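Local structure of beta-lactamase-like protein (Koribacter versatilis, 6B9V) at residues A[75-83]-A[168-178]. The protein is a metal-dependent diphosphatase of the PhnP family that cleaves reactive FAD photoproducts, with a two-manganese centre in a metallo-beta-lactamase-like fold. Sequence-based numbering, arbitrary orientation.
With MN (manganese (II) ion), chain D; MN (manganese (II) ion), chain C.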
ATOM      1  N   VAL A  75      11.278  -8.671  10.615  1.00 19.31           N
ATOM      2  CA  VAL A  75      12.633  -8.139  10.722  1.00 17.19           C
ATOM      3  C   VAL A  75      12.816  -7.011   9.702  1.00 14.47           C
ATOM      4  O   VAL A  75      12.474  -7.192   8.535  1.00 16.72           O
ATOM      5  CB  VAL A  75      13.682  -9.245  10.478  1.00 20.21           C
ATOM      6  CG1 VAL A  75      15.094  -8.673  10.575  1.00 23.73           C
ATOM      7  CG2 VAL A  75      13.517 -10.364  11.498  1.00 19.18           C
ATOM      8  N   TYR A  76      13.346  -5.864  10.130  1.00 14.99           N
ATOM      9  CA  TYR A  76      13.534  -4.730   9.223  1.00 14.77           C
ATOM     10  C   TYR A  76      14.978  -4.507   8.773  1.00 14.05           C
ATOM     11  O   TYR A  76      15.905  -4.556   9.591  1.00 17.57           O
ATOM     12  CB  TYR A  76      13.019  -3.441   9.878  1.00 16.03           C
ATOM     13  CG  TYR A  76      11.505  -3.391   9.902  1.00 18.79           C
ATOM     14  CD1 TYR A  76      10.796  -3.852  11.004  1.00 15.91           C
ATOM     15  CD2 TYR A  76      10.793  -2.909   8.815  1.00 16.50           C
ATOM     16  CE1 TYR A  76       9.400  -3.824  11.030  1.00 18.12           C
ATOM     17  CE2 TYR A  76       9.407  -2.882   8.821  1.00 13.64           C
ATOM     18  CZ  TYR A  76       8.713  -3.328   9.944  1.00 18.21           C
ATOM     19  OH  TYR A  76       7.327  -3.308   9.964  1.00 16.53           O
ATOM     20  N   THR A  77      15.155  -4.219   7.481  1.00 14.88           N
ATOM     21  CA  THR A  77      16.464  -3.783   6.974  1.00 18.29           C
ATOM     22  C   THR A  77      16.737  -2.301   7.307  1.00 17.35           C
ATOM     23  O   THR A  77      17.847  -1.943   7.732  1.00 16.80           O
ATOM     24  CB  THR A  77      16.578  -3.987   5.442  1.00 15.70           C
ATOM     25  OG1 THR A  77      15.546  -3.241   4.784  1.00 15.88           O
ATOM     26  CG2 THR A  77      16.461  -5.465   5.076  1.00 16.66           C
ATOM     27  N   HIS A  78      15.722  -1.447   7.115  1.00 14.67           N
ATOM     28  CA  HIS A  78      15.839  -0.014   7.380  1.00 16.02           C
ATOM     29  C   HIS A  78      14.470   0.648   7.273  1.00 13.60           C
ATOM     30  O   HIS A  78      13.471  -0.028   7.016  1.00 17.88           O
ATOM     31  CB  HIS A  78      16.844   0.685   6.427  1.00 16.38           C
ATOM     32  CG  HIS A  78      16.435   0.704   4.982  1.00 15.56           C
ATOM     33  ND1 HIS A  78      16.077  -0.438   4.285  1.00 16.56           N
ATOM     34  CD2 HIS A  78      16.393   1.710   4.070  1.00 13.28           C
ATOM     35  CE1 HIS A  78      15.814  -0.130   3.033  1.00 14.46           C
ATOM     36  NE2 HIS A  78      15.994   1.169   2.872  1.00 16.36           N
ATOM     37  N   GLY A  79      14.441   1.966   7.450  1.00 17.48           N
ATOM     38  CA  GLY A  79      13.188   2.684   7.662  1.00 17.03           C
ATOM     39  C   GLY A  79      12.578   3.470   6.515  1.00 20.74           C
ATOM     40  O   GLY A  79      11.615   4.221   6.726  1.00 21.33           O
ATOM     41  N   HIS A  80      13.121   3.312   5.309  1.00 17.46           N
ATOM     42  CA  HIS A  80      12.554   3.967   4.134  1.00 16.66           C
ATOM     43  C   HIS A  80      11.122   3.501   3.875  1.00 18.33           C
ATOM     44  O   HIS A  80      10.742   2.390   4.227  1.00 16.32           O
ATOM     45  CB  HIS A  80      13.435   3.721   2.899  1.00 15.39           C
ATOM     46  CG  HIS A  80      14.674   4.564   2.882  1.00 18.90           C
ATOM     47  ND1 HIS A  80      15.761   4.290   2.078  1.00 19.00           N
ATOM     48  CD2 HIS A  80      14.990   5.681   3.575  1.00 25.80           C
ATOM     49  CE1 HIS A  80      16.698   5.202   2.285  1.00 23.95           C
ATOM     50  NE2 HIS A  80      16.255   6.056   3.188  1.00 24.93           N
ATOM     51  N   ALA A  81      10.331   4.379   3.271  1.00 18.21           N
ATOM     52  CA  ALA A  81       8.902   4.148   3.092  1.00 18.81           C
ATOM     53  C   ALA A  81       8.554   2.849   2.364  1.00 16.84           C
ATOM     54  O   ALA A  81       7.577   2.163   2.739  1.00 15.75           O
ATOM     55  CB  ALA A  81       8.290   5.335   2.359  1.00 20.58           C
ATOM     56  N   ASP A  82       9.339   2.503   1.337  1.00 15.59           N
ATOM     57  CA  ASP A  82       9.058   1.300   0.569  1.00 19.77           C
ATOM     58  C   ASP A  82       9.316   0.016   1.370  1.00 12.23           C
ATOM     59  O   ASP A  82       8.997  -1.080   0.885  1.00 13.72           O
ATOM     60  CB  ASP A  82       9.849   1.277  -0.766  1.00 10.59           C
ATOM     61  CG  ASP A  82      11.351   1.562  -0.605  1.00 16.23           C
ATOM     62  OD1 ASP A  82      11.748   2.482   0.135  1.00 16.05           O
ATOM     63  OD2 ASP A  82      12.133   0.865  -1.281  1.00 15.90           O
ATOM     64  N   HIS A  83       9.830   0.156   2.594  1.00 14.06           N
ATOM     65  CA  HIS A  83      10.132  -0.993   3.454  1.00 15.97           C
ATOM     66  C   HIS A  83       9.286  -1.026   4.732  1.00 13.08           C
ATOM     67  O   HIS A  83       9.315  -2.012   5.464  1.00 13.39           O
ATOM     68  CB  HIS A  83      11.631  -0.988   3.813  1.00 13.52           C
ATOM     69  CG  HIS A  83      12.519  -1.046   2.607  1.00 13.66           C
ATOM     70  ND1 HIS A  83      13.083  -2.224   2.160  1.00 14.93           N
ATOM     71  CD2 HIS A  83      12.869  -0.094   1.708  1.00 17.49           C
ATOM     72  CE1 HIS A  83      13.765  -1.987   1.052  1.00 15.38           C
ATOM     73  NE2 HIS A  83      13.664  -0.702   0.765  1.00 20.61           N
ATOM     74  N   TYR A 168      20.700  -9.446   6.105  1.00 16.12           N
ATOM     75  CA  TYR A 168      20.737 -10.546   7.070  1.00 17.69           C
ATOM     76  C   TYR A 168      21.207 -11.843   6.464  1.00 14.79           C
ATOM     77  O   TYR A 168      20.861 -12.157   5.342  1.00 19.18           O
ATOM     78  CB  TYR A 168      19.350 -10.761   7.699  1.00 19.53           C
ATOM     79  CG  TYR A 168      18.881  -9.555   8.470  1.00 17.90           C
ATOM     80  CD1 TYR A 168      18.111  -8.570   7.862  1.00 19.72           C
ATOM     81  CD2 TYR A 168      19.241  -9.385   9.802  1.00 19.43           C
ATOM     82  CE1 TYR A 168      17.696  -7.442   8.575  1.00 21.47           C
ATOM     83  CE2 TYR A 168      18.837  -8.278  10.517  1.00 21.26           C
ATOM     84  CZ  TYR A 168      18.067  -7.311   9.904  1.00 19.09           C
ATOM     85  OH  TYR A 168      17.683  -6.219  10.634  1.00 20.05           O
ATOM     86  N   ARG A 169      21.989 -12.601   7.229  1.00 16.61           N
ATOM     87  CA  ARG A 169      22.346 -13.940   6.812  1.00 15.90           C
ATOM     88  C   ARG A 169      21.630 -14.921   7.726  1.00 21.21           C
ATOM     89  O   ARG A 169      21.602 -14.748   8.939  1.00 20.43           O
ATOM     90  CB  ARG A 169      23.860 -14.180   6.870  1.00 16.72           C
ATOM     91  CG  ARG A 169      24.237 -15.614   6.534  1.00 19.48           C
ATOM     92  CD  ARG A 169      25.736 -15.837   6.498  1.00 24.33           C
ATOM     93  NE  ARG A 169      26.045 -17.219   6.121  1.00 29.19           N
ATOM     94  CZ  ARG A 169      27.121 -17.593   5.427  1.00 29.82           C
ATOM     95  NH1 ARG A 169      28.004 -16.689   5.019  1.00 22.17           N
ATOM     96  NH2 ARG A 169      27.314 -18.878   5.132  1.00 29.48           N
ATOM     97  N   PHE A 170      21.059 -15.959   7.142  1.00 18.02           N
ATOM     98  CA  PHE A 170      20.353 -16.962   7.915  1.00 22.98           C
ATOM     99  C   PHE A 170      20.631 -18.319   7.273  1.00 20.81           C
ATOM    100  O   PHE A 170      20.235 -18.572   6.131  1.00 22.15           O
ATOM    101  CB  PHE A 170      18.848 -16.641   7.991  1.00 22.11           C
ATOM    102  CG  PHE A 170      18.285 -16.007   6.734  1.00 19.96           C
ATOM    103  CD1 PHE A 170      18.429 -14.647   6.497  1.00 16.96           C
ATOM    104  CD2 PHE A 170      17.565 -16.765   5.817  1.00 22.59           C
ATOM    105  CE1 PHE A 170      17.917 -14.059   5.347  1.00 21.41           C
ATOM    106  CE2 PHE A 170      17.038 -16.178   4.669  1.00 21.98           C
ATOM    107  CZ  PHE A 170      17.216 -14.824   4.436  1.00 22.59           C
ATOM    108  N   GLY A 171      21.358 -19.166   8.000  1.00 25.14           N
ATOM    109  CA  GLY A 171      21.784 -20.453   7.469  1.00 23.76           C
ATOM    110  C   GLY A 171      22.583 -20.261   6.187  1.00 24.50           C
ATOM    111  O   GLY A 171      23.503 -19.441   6.139  1.00 24.74           O
ATOM    112  N   SER A 172      22.214 -20.983   5.135  1.00 21.99           N
ATOM    113  CA  SER A 172      22.937 -20.874   3.867  1.00 23.87           C
ATOM    114  C   SER A 172      22.362 -19.796   2.942  1.00 22.10           C
ATOM    115  O   SER A 172      22.685 -19.768   1.749  1.00 17.62           O
ATOM    116  CB  SER A 172      22.945 -22.225   3.139  1.00 23.87           C
ATOM    117  OG  SER A 172      21.623 -22.688   2.924  1.00 27.43           O
ATOM    118  N   ALA A 173      21.532 -18.903   3.478  1.00 16.55           N
ATOM    119  CA  ALA A 173      20.984 -17.828   2.644  1.00 19.29           C
ATOM    120  C   ALA A 173      21.315 -16.435   3.196  1.00 19.58           C
ATOM    121  O   ALA A 173      21.557 -16.285   4.386  1.00 22.31           O
ATOM    122  CB  ALA A 173      19.487 -18.001   2.507  1.00 23.63           C
ATOM    123  N   ALA A 174      21.343 -15.421   2.336  1.00 16.27           N
ATOM    124  CA  ALA A 174      21.528 -14.049   2.801  1.00 15.29           C
ATOM    125  C   ALA A 174      20.746 -13.075   1.924  1.00 17.24           C
ATOM    126  O   ALA A 174      20.590 -13.263   0.714  1.00 16.38           O
ATOM    127  CB  ALA A 174      23.015 -13.667   2.848  1.00 14.62           C
ATOM    128  N   TYR A 175      20.240 -12.033   2.560  1.00 15.71           N
ATOM    129  CA  TYR A 175      19.383 -11.071   1.898  1.00 13.86           C
ATOM    130  C   TYR A 175      19.926  -9.675   2.156  1.00 15.65           C
ATOM    131  O   TYR A 175      19.917  -9.194   3.295  1.00 14.83           O
ATOM    132  CB  TYR A 175      17.952 -11.204   2.410  1.00 13.99           C
ATOM    133  CG  TYR A 175      16.981 -10.246   1.765  1.00 17.52           C
ATOM    134  CD1 TYR A 175      16.491 -10.483   0.490  1.00 11.05           C
ATOM    135  CD2 TYR A 175      16.554  -9.101   2.438  1.00 14.58           C
ATOM    136  CE1 TYR A 175      15.576  -9.597  -0.113  1.00 10.61           C
ATOM    137  CE2 TYR A 175      15.653  -8.212   1.842  1.00 16.83           C
ATOM    138  CZ  TYR A 175      15.170  -8.472   0.572  1.00 13.72           C
ATOM    139  OH  TYR A 175      14.268  -7.594  -0.023  1.00 15.28           O
ATOM    140  N   LEU A 176      20.403  -9.030   1.097  1.00 13.42           N
ATOM    141  CA  LEU A 176      20.996  -7.697   1.198  1.00 15.02           C
ATOM    142  C   LEU A 176      20.388  -6.755   0.176  1.00 20.88           C
ATOM    143  O   LEU A 176      20.666  -6.872  -1.012  1.00 25.66           O
ATOM    144  CB  LEU A 176      22.508  -7.734   0.960  1.00 20.15           C
ATOM    145  CG  LEU A 176      23.433  -8.060   2.130  1.00 18.90           C
ATOM    146  CD1 LEU A 176      23.282  -9.489   2.559  1.00 26.11           C
ATOM    147  CD2 LEU A 176      24.864  -7.767   1.692  1.00 32.27           C
ATOM    148  N   THR A 177      19.597  -5.801   0.626  1.00 16.04           N
ATOM    149  CA  THR A 177      18.987  -4.861  -0.313  1.00 16.67           C
ATOM    150  C   THR A 177      19.389  -3.438   0.051  1.00 15.14           C
ATOM    151  O   THR A 177      19.915  -3.209   1.146  1.00 15.70           O
ATOM    152  CB  THR A 177      17.448  -5.006  -0.328  1.00 20.87           C
ATOM    153  OG1 THR A 177      16.901  -4.144  -1.334  1.00 18.45           O
ATOM    154  CG2 THR A 177      16.850  -4.664   1.045  1.00 14.22           C
ATOM    155  N   ASP A 178      19.158  -2.492  -0.868  1.00 11.90           N
ATOM    156  CA  ASP A 178      19.389  -1.069  -0.600  1.00 16.39           C
ATOM    157  C   ASP A 178      20.809  -0.783  -0.112  1.00 21.49           C
ATOM    158  O   ASP A 178      21.011  -0.225   0.973  1.00 18.24           O
ATOM    159  CB  ASP A 178      18.384  -0.536   0.429  1.00 15.58           C
ATOM    160  CG  ASP A 178      16.944  -0.506  -0.102  1.00 15.04           C
ATOM    161  OD1 ASP A 178      16.385   0.597  -0.297  1.00 15.71           O
ATOM    162  OD2 ASP A 178      16.389  -1.587  -0.320  1.00 16.09           O
TER
HETATM  163 MN    MN D 302      16.208   2.542   1.108  1.00 16.40          MN
HETATM  164 MN    MN C 301      14.291   0.478  -0.958  1.00 14.95          MN
HETATM  165  O   HOH W   1      13.220  -5.546   1.553  1.00 19.48           O
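Y168 and V75 meet ring to methyl: CG1 of V75 lies over the face of the Y168 ring, 3.7 Å from its centroid, a CH-pi contact offset toward the phenol end. The same ring presents its edge to the backbone of Y76, and its hydroxyl donates to Y76 O in a short bond, OH to O 2.6 Å. The donor stands above the carbonyl plane, 38° out of it, and not on a lone pair. CG2 of T77 packs 4.1 Å from CG2 of T177, just past strand 173-176, and at the edge of the Y175 ring. T77 OG1, at chi1 59°, turns back to accept from H78 ND1 at 2.9 Å; it lies 3° out of the H78 ring plane, which should fix the ring's rotation and aim NE2 at the metal. Behind them, D54 OD2 hydrogen-bonds both T77 OG1 and H83 ND1, a second-shell link that probably helps orient H83. D178 then joins the segments through manganese: OD1 bridges both ions, at 2.4 Å from the one held by H78 NE2 and H80 ND1, and 2.2 Å from the one held by D82 OD2 and H83 NE2. H160 completes the protein ligands of the first ion and H231 those of the second. An HxHxDH motif plus a bridging aspartate, on loops at the edge of the two-sheet sandwich, is the signature of the dinuclear metallo-beta-lactamase-fold hydrolase site.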